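Long-range contact in ribosome-inactivating protein 3 (Zea mays, PDB 2PQG), which belongs to the ribosome-inactivating protein family of plants, whose members share a fold of a mixed beta sheet packed against helices: residues I63-F77 against L177-R189. Residues are numbered along the deposited sequence; the frame is centred on the assembly and turned at random.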
loop_
_atom_site.group_PDB
_atom_site.type_symbol
_atom_site.label_atom_id
_atom_site.label_comp_id
_atom_site.label_asym_id
_atom_site.label_seq_id
_atom_site.Cartn_x
_atom_site.Cartn_y
_atom_site.Cartn_z
ATOM N N ILE A 63 3.456 3.848 14.118
ATOM C CA ILE A 63 4.507 3.513 13.171
ATOM C C ILE A 63 4.502 4.544 12.054
ATOM O O ILE A 63 3.479 5.170 11.767
ATOM C CB ILE A 63 4.329 2.110 12.531
ATOM C CG1 ILE A 63 2.997 2.017 11.784
ATOM C CG2 ILE A 63 4.441 1.046 13.590
ATOM C CD1 ILE A 63 2.847 0.745 10.953
ATOM N N THR A 64 5.654 4.730 11.426
ATOM C CA THR A 64 5.752 5.670 10.319
ATOM C C THR A 64 5.994 4.861 9.046
ATOM O O THR A 64 6.805 3.933 9.038
ATOM C CB THR A 64 6.918 6.655 10.515
ATOM O OG1 THR A 64 6.837 7.241 11.820
ATOM C CG2 THR A 64 6.860 7.757 9.465
ATOM N N LEU A 65 5.280 5.203 7.977
ATOM C CA LEU A 65 5.438 4.501 6.702
ATOM C C LEU A 65 6.278 5.331 5.730
ATOM O O LEU A 65 6.012 6.513 5.528
ATOM C CB LEU A 65 4.066 4.223 6.073
ATOM C CG LEU A 65 3.007 3.432 6.851
ATOM C CD1 LEU A 65 1.737 3.343 6.002
ATOM C CD2 LEU A 65 3.522 2.044 7.198
ATOM N N ALA A 66 7.297 4.717 5.138
ATOM C CA ALA A 66 8.153 5.418 4.178
ATOM C C ALA A 66 7.650 5.139 2.763
ATOM O O ALA A 66 7.849 4.043 2.230
ATOM C CB ALA A 66 9.600 4.945 4.317
ATOM N N ILE A 67 7.016 6.133 2.149
ATOM C CA ILE A 67 6.461 5.967 0.813
ATOM C C ILE A 67 7.114 6.819 -0.275
ATOM O O ILE A 67 7.275 8.023 -0.117
ATOM C CB ILE A 67 4.949 6.276 0.824
ATOM C CG1 ILE A 67 4.229 5.296 1.749
ATOM C CG2 ILE A 67 4.385 6.201 -0.579
ATOM C CD1 ILE A 67 2.812 5.716 2.100
ATOM N N ARG A 68 7.478 6.183 -1.386
ATOM C CA ARG A 68 8.081 6.901 -2.508
ATOM C C ARG A 68 7.008 7.782 -3.119
ATOM O O ARG A 68 5.880 7.341 -3.318
ATOM C CB ARG A 68 8.556 5.936 -3.598
ATOM C CG ARG A 68 9.591 4.928 -3.181
ATOM C CD ARG A 68 9.873 3.965 -4.329
ATOM N NE ARG A 68 10.341 4.645 -5.536
ATOM C CZ ARG A 68 11.481 4.360 -6.158
ATOM N NH1 ARG A 68 12.272 3.404 -5.684
ATOM N NH2 ARG A 68 11.830 5.029 -7.252
ATOM N N MET A 69 7.351 9.022 -3.426
ATOM C CA MET A 69 6.389 9.927 -4.039
ATOM C C MET A 69 6.175 9.591 -5.509
ATOM O O MET A 69 5.070 9.747 -6.024
ATOM C CB MET A 69 6.871 11.369 -3.914
ATOM C CG MET A 69 6.300 12.085 -2.727
ATOM S SD MET A 69 4.607 12.549 -3.098
ATOM C CE MET A 69 4.902 14.176 -3.713
ATOM N N ASP A 70 7.222 9.112 -6.181
ATOM C CA ASP A 70 7.099 8.801 -7.597
ATOM C C ASP A 70 6.094 7.699 -7.965
ATOM O O ASP A 70 5.354 7.847 -8.935
ATOM C CB ASP A 70 8.482 8.518 -8.226
ATOM C CG ASP A 70 9.316 7.529 -7.434
ATOM O OD1 ASP A 70 8.740 6.727 -6.674
ATOM O OD2 ASP A 70 10.557 7.550 -7.593
ATOM N N ASN A 71 6.044 6.603 -7.212
ATOM C CA ASN A 71 5.080 5.554 -7.544
ATOM C C ASN A 71 4.073 5.304 -6.423
ATOM O O ASN A 71 3.234 4.408 -6.518
ATOM C CB ASN A 71 5.795 4.247 -7.901
ATOM C CG ASN A 71 6.579 3.676 -6.746
ATOM O OD1 ASN A 71 6.293 3.962 -5.580
ATOM N ND2 ASN A 71 7.568 2.847 -7.058
ATOM N N LEU A 72 4.153 6.118 -5.373
ATOM C CA LEU A 72 3.273 6.015 -4.208
ATOM C C LEU A 72 3.273 4.630 -3.574
ATOM O O LEU A 72 2.231 4.134 -3.143
ATOM C CB LEU A 72 1.829 6.414 -4.561
ATOM C CG LEU A 72 1.490 7.910 -4.653
ATOM C CD1 LEU A 72 -0.020 8.093 -4.731
ATOM C CD2 LEU A 72 2.031 8.644 -3.434
ATOM N N TYR A 73 4.440 4.003 -3.499
ATOM C CA TYR A 73 4.495 2.681 -2.905
ATOM C C TYR A 73 5.373 2.622 -1.676
ATOM O O TYR A 73 6.384 3.312 -1.583
ATOM C CB TYR A 73 4.980 1.656 -3.918
ATOM C CG TYR A 73 4.367 0.292 -3.705
ATOM C CD1 TYR A 73 3.031 0.056 -4.023
ATOM C CD2 TYR A 73 5.119 -0.762 -3.185
ATOM C CE1 TYR A 73 2.457 -1.198 -3.831
ATOM C CE2 TYR A 73 4.554 -2.020 -2.986
ATOM C CZ TYR A 73 3.224 -2.233 -3.314
ATOM O OH TYR A 73 2.672 -3.482 -3.145
ATOM N N LEU A 74 4.977 1.767 -0.741
ATOM C CA LEU A 74 5.688 1.578 0.523
ATOM C C LEU A 74 7.066 0.941 0.363
ATOM O O LEU A 74 7.214 -0.056 -0.343
ATOM C CB LEU A 74 4.831 0.706 1.441
ATOM C CG LEU A 74 5.309 0.389 2.850
ATOM C CD1 LEU A 74 5.328 1.648 3.684
ATOM C CD2 LEU A 74 4.366 -0.620 3.463
ATOM N N VAL A 75 8.072 1.510 1.016
ATOM C CA VAL A 75 9.422 0.958 0.938
ATOM C C VAL A 75 9.770 0.307 2.270
ATOM O O VAL A 75 10.436 -0.727 2.313
ATOM C CB VAL A 75 10.473 2.041 0.639
ATOM C CG1 VAL A 75 11.841 1.403 0.463
ATOM C CG2 VAL A 75 10.083 2.812 -0.607
ATOM N N GLY A 76 9.310 0.919 3.357
ATOM C CA GLY A 76 9.584 0.384 4.678
ATOM C C GLY A 76 8.808 1.123 5.746
ATOM O O GLY A 76 8.038 2.035 5.442
ATOM N N PHE A 77 9.017 0.739 6.999
ATOM C CA PHE A 77 8.334 1.376 8.119
ATOM C C PHE A 77 9.243 1.467 9.349
ATOM O O PHE A 77 10.153 0.651 9.529
ATOM C CB PHE A 77 7.050 0.607 8.454
ATOM C CG PHE A 77 7.287 -0.751 9.065
ATOM C CD1 PHE A 77 7.300 -0.916 10.446
ATOM C CD2 PHE A 77 7.465 -1.873 8.262
ATOM C CE1 PHE A 77 7.489 -2.172 11.018
ATOM C CE2 PHE A 77 7.657 -3.136 8.827
ATOM C CZ PHE A 77 7.664 -3.283 10.208
ATOM N N LEU A 177 1.154 -5.901 6.866
ATOM C CA LEU A 177 1.724 -4.996 5.882
ATOM C C LEU A 177 0.878 -4.841 4.628
ATOM O O LEU A 177 0.726 -3.731 4.126
ATOM C CB LEU A 177 3.142 -5.436 5.505
ATOM C CG LEU A 177 4.225 -4.980 6.494
ATOM C CD1 LEU A 177 5.588 -5.478 6.059
ATOM C CD2 LEU A 177 4.218 -3.454 6.581
ATOM N N VAL A 178 0.310 -5.936 4.128
ATOM C CA VAL A 178 -0.506 -5.852 2.917
ATOM C C VAL A 178 -1.878 -5.216 3.166
ATOM O O VAL A 178 -2.616 -4.940 2.227
ATOM C CB VAL A 178 -0.682 -7.244 2.252
ATOM C CG1 VAL A 178 -1.687 -8.070 3.029
ATOM C CG2 VAL A 178 -1.076 -7.077 0.787
ATOM N N LYS A 179 -2.224 -4.982 4.425
ATOM C CA LYS A 179 -3.497 -4.344 4.729
ATOM C C LYS A 179 -3.283 -2.836 4.613
ATOM O O LYS A 179 -4.173 -2.098 4.165
ATOM C CB LYS A 179 -3.955 -4.687 6.145
ATOM C CG LYS A 179 -4.364 -6.129 6.340
ATOM C CD LYS A 179 -4.790 -6.377 7.772
ATOM C CE LYS A 179 -5.350 -7.776 7.940
ATOM N NZ LYS A 179 -6.436 -8.032 6.963
ATOM N N LEU A 180 -2.093 -2.386 5.014
ATOM C CA LEU A 180 -1.749 -0.966 4.962
ATOM C C LEU A 180 -1.368 -0.551 3.547
ATOM O O LEU A 180 -1.607 0.583 3.142
ATOM C CB LEU A 180 -0.594 -0.661 5.923
ATOM C CG LEU A 180 -0.841 -0.998 7.397
ATOM C CD1 LEU A 180 0.420 -0.697 8.199
ATOM C CD2 LEU A 180 -2.038 -0.211 7.934
ATOM N N VAL A 181 -0.773 -1.480 2.804
ATOM C CA VAL A 181 -0.377 -1.210 1.431
ATOM C C VAL A 181 -1.623 -0.903 0.611
ATOM O O VAL A 181 -1.633 0.047 -0.165
ATOM C CB VAL A 181 0.377 -2.415 0.807
ATOM C CG1 VAL A 181 0.642 -2.159 -0.674
ATOM C CG2 VAL A 181 1.699 -2.632 1.532
ATOM N N VAL A 182 -2.683 -1.681 0.803
ATOM C CA VAL A 182 -3.913 -1.452 0.053
ATOM C C VAL A 182 -4.706 -0.244 0.556
ATOM O O VAL A 182 -5.168 0.562 -0.248
ATOM C CB VAL A 182 -4.829 -2.705 0.065
ATOM C CG1 VAL A 182 -6.085 -2.436 -0.732
ATOM C CG2 VAL A 182 -4.099 -3.891 -0.530
ATOM N N MET A 183 -4.860 -0.115 1.875
ATOM C CA MET A 183 -5.598 1.017 2.457
ATOM C C MET A 183 -4.902 2.362 2.245
ATOM O O MET A 183 -5.562 3.371 1.981
ATOM C CB MET A 183 -5.814 0.822 3.965
ATOM C CG MET A 183 -6.849 -0.228 4.341
ATOM S SD MET A 183 -7.160 -0.315 6.121
ATOM C CE MET A 183 -5.826 -1.421 6.694
ATOM N N VAL A 184 -3.578 2.395 2.374
ATOM C CA VAL A 184 -2.856 3.650 2.194
ATOM C C VAL A 184 -2.322 3.897 0.771
ATOM O O VAL A 184 -2.833 4.770 0.067
ATOM C CB VAL A 184 -1.708 3.766 3.210
ATOM C CG1 VAL A 184 -1.009 5.093 3.053
ATOM C CG2 VAL A 184 -2.262 3.633 4.626
ATOM N N CYS A 185 -1.315 3.144 0.338
ATOM C CA CYS A 185 -0.761 3.347 -0.997
ATOM C C CYS A 185 -1.800 3.254 -2.083
ATOM O O CYS A 185 -1.980 4.187 -2.873
ATOM C CB CYS A 185 0.306 2.319 -1.306
ATOM S SG CYS A 185 1.701 2.381 -0.195
ATOM N N GLU A 186 -2.470 2.110 -2.134
ATOM C CA GLU A 186 -3.491 1.873 -3.144
ATOM C C GLU A 186 -4.712 2.745 -2.908
ATOM O O GLU A 186 -5.466 3.026 -3.838
ATOM C CB GLU A 186 -3.862 0.386 -3.176
ATOM C CG GLU A 186 -2.659 -0.503 -3.454
ATOM C CD GLU A 186 -2.100 -0.363 -4.872
ATOM O OE1 GLU A 186 -2.350 0.672 -5.516
ATOM O OE2 GLU A 186 -1.395 -1.284 -5.342
ATOM N N GLY A 187 -4.906 3.175 -1.666
ATOM C CA GLY A 187 -6.022 4.049 -1.374
ATOM C C GLY A 187 -5.734 5.404 -2.009
ATOM O O GLY A 187 -6.644 6.083 -2.496
ATOM N N LEU A 188 -4.459 5.792 -2.012
ATOM C CA LEU A 188 -4.038 7.067 -2.584
ATOM C C LEU A 188 -4.051 7.026 -4.123
ATOM O O LEU A 188 -4.485 7.978 -4.776
ATOM C CB LEU A 188 -2.634 7.434 -2.076
ATOM C CG LEU A 188 -2.424 7.733 -0.584
ATOM C CD1 LEU A 188 -0.936 7.809 -0.286
ATOM C CD2 LEU A 188 -3.106 9.032 -0.191
ATOM N N ARG A 189 -3.579 5.922 -4.694
ATOM C CA ARG A 189 -3.549 5.755 -6.143
ATOM C C ARG A 189 -4.938 5.654 -6.777
ATOM O O ARG A 189 -5.228 6.312 -7.775
ATOM C CB ARG A 189 -2.798 4.480 -6.520
ATOM C CG ARG A 189 -1.301 4.501 -6.389
ATOM C CD ARG A 189 -0.796 3.091 -6.630
ATOM N NE ARG A 189 0.654 3.008 -6.599
ATOM C CZ ARG A 189 1.335 1.895 -6.839
ATOM N NH1 ARG A 189 0.689 0.774 -7.123
ATOM N NH2 ARG A 189 2.661 1.906 -6.817
#
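Arg189, at the end of helix 177-189, reaches across to the turn of the beta hairpin 63-77 and holds the carbonyl oxygen of Asn71 side-on. NH2 of Arg189 lies 2.6 Å from Asn71 O and NE 2.9 Å from it, with the oxygen close to the guanidinium plane, so two N-H groups converge on one acceptor. The chain of Arg189 is extended from CG to NE and slides past Leu72 in the opposite direction; beside it the Leu72 and Leu188 side chains cross at about a right angle, with Leu72 CD1 against Leu188 CB. CD1 of Tyr73 lies over one face of the guanidinium, 3.4 Å from NH2, with the two planes 32° apart. Glu186, its chain bent at chi2 (-68°), bridges weakly to NH1 and brings OE2 to the edge of the Tyr73 ring. Beyond this polar end, strands 62-68 and 74-78, inner strands of the mixed six-stranded sheet, pack on helix 171-189 through apolar side chains. Cys185 SG lies 3.4 Å from Leu74 N and also touches Ile67 CD1. Ile67 CD1 meets Val184 CG1 as well, and Leu74 CD2 sits 3.9 Å from Val181 CG2. At the far end, Ile63 and Leu180 come tip to tip through their CD1 atoms, while CD2 of Leu177 packs against the Phe77 ring. Trp220 makes a cation-pi contact with Arg189, and the hydroxyl of Tyr73 is hydrogen-bonded to Gly107 O and also touches Val181 CG1. Within the turn, Asn71 OD1 receives a weak bond from Tyr73 N, 2.8 Å away.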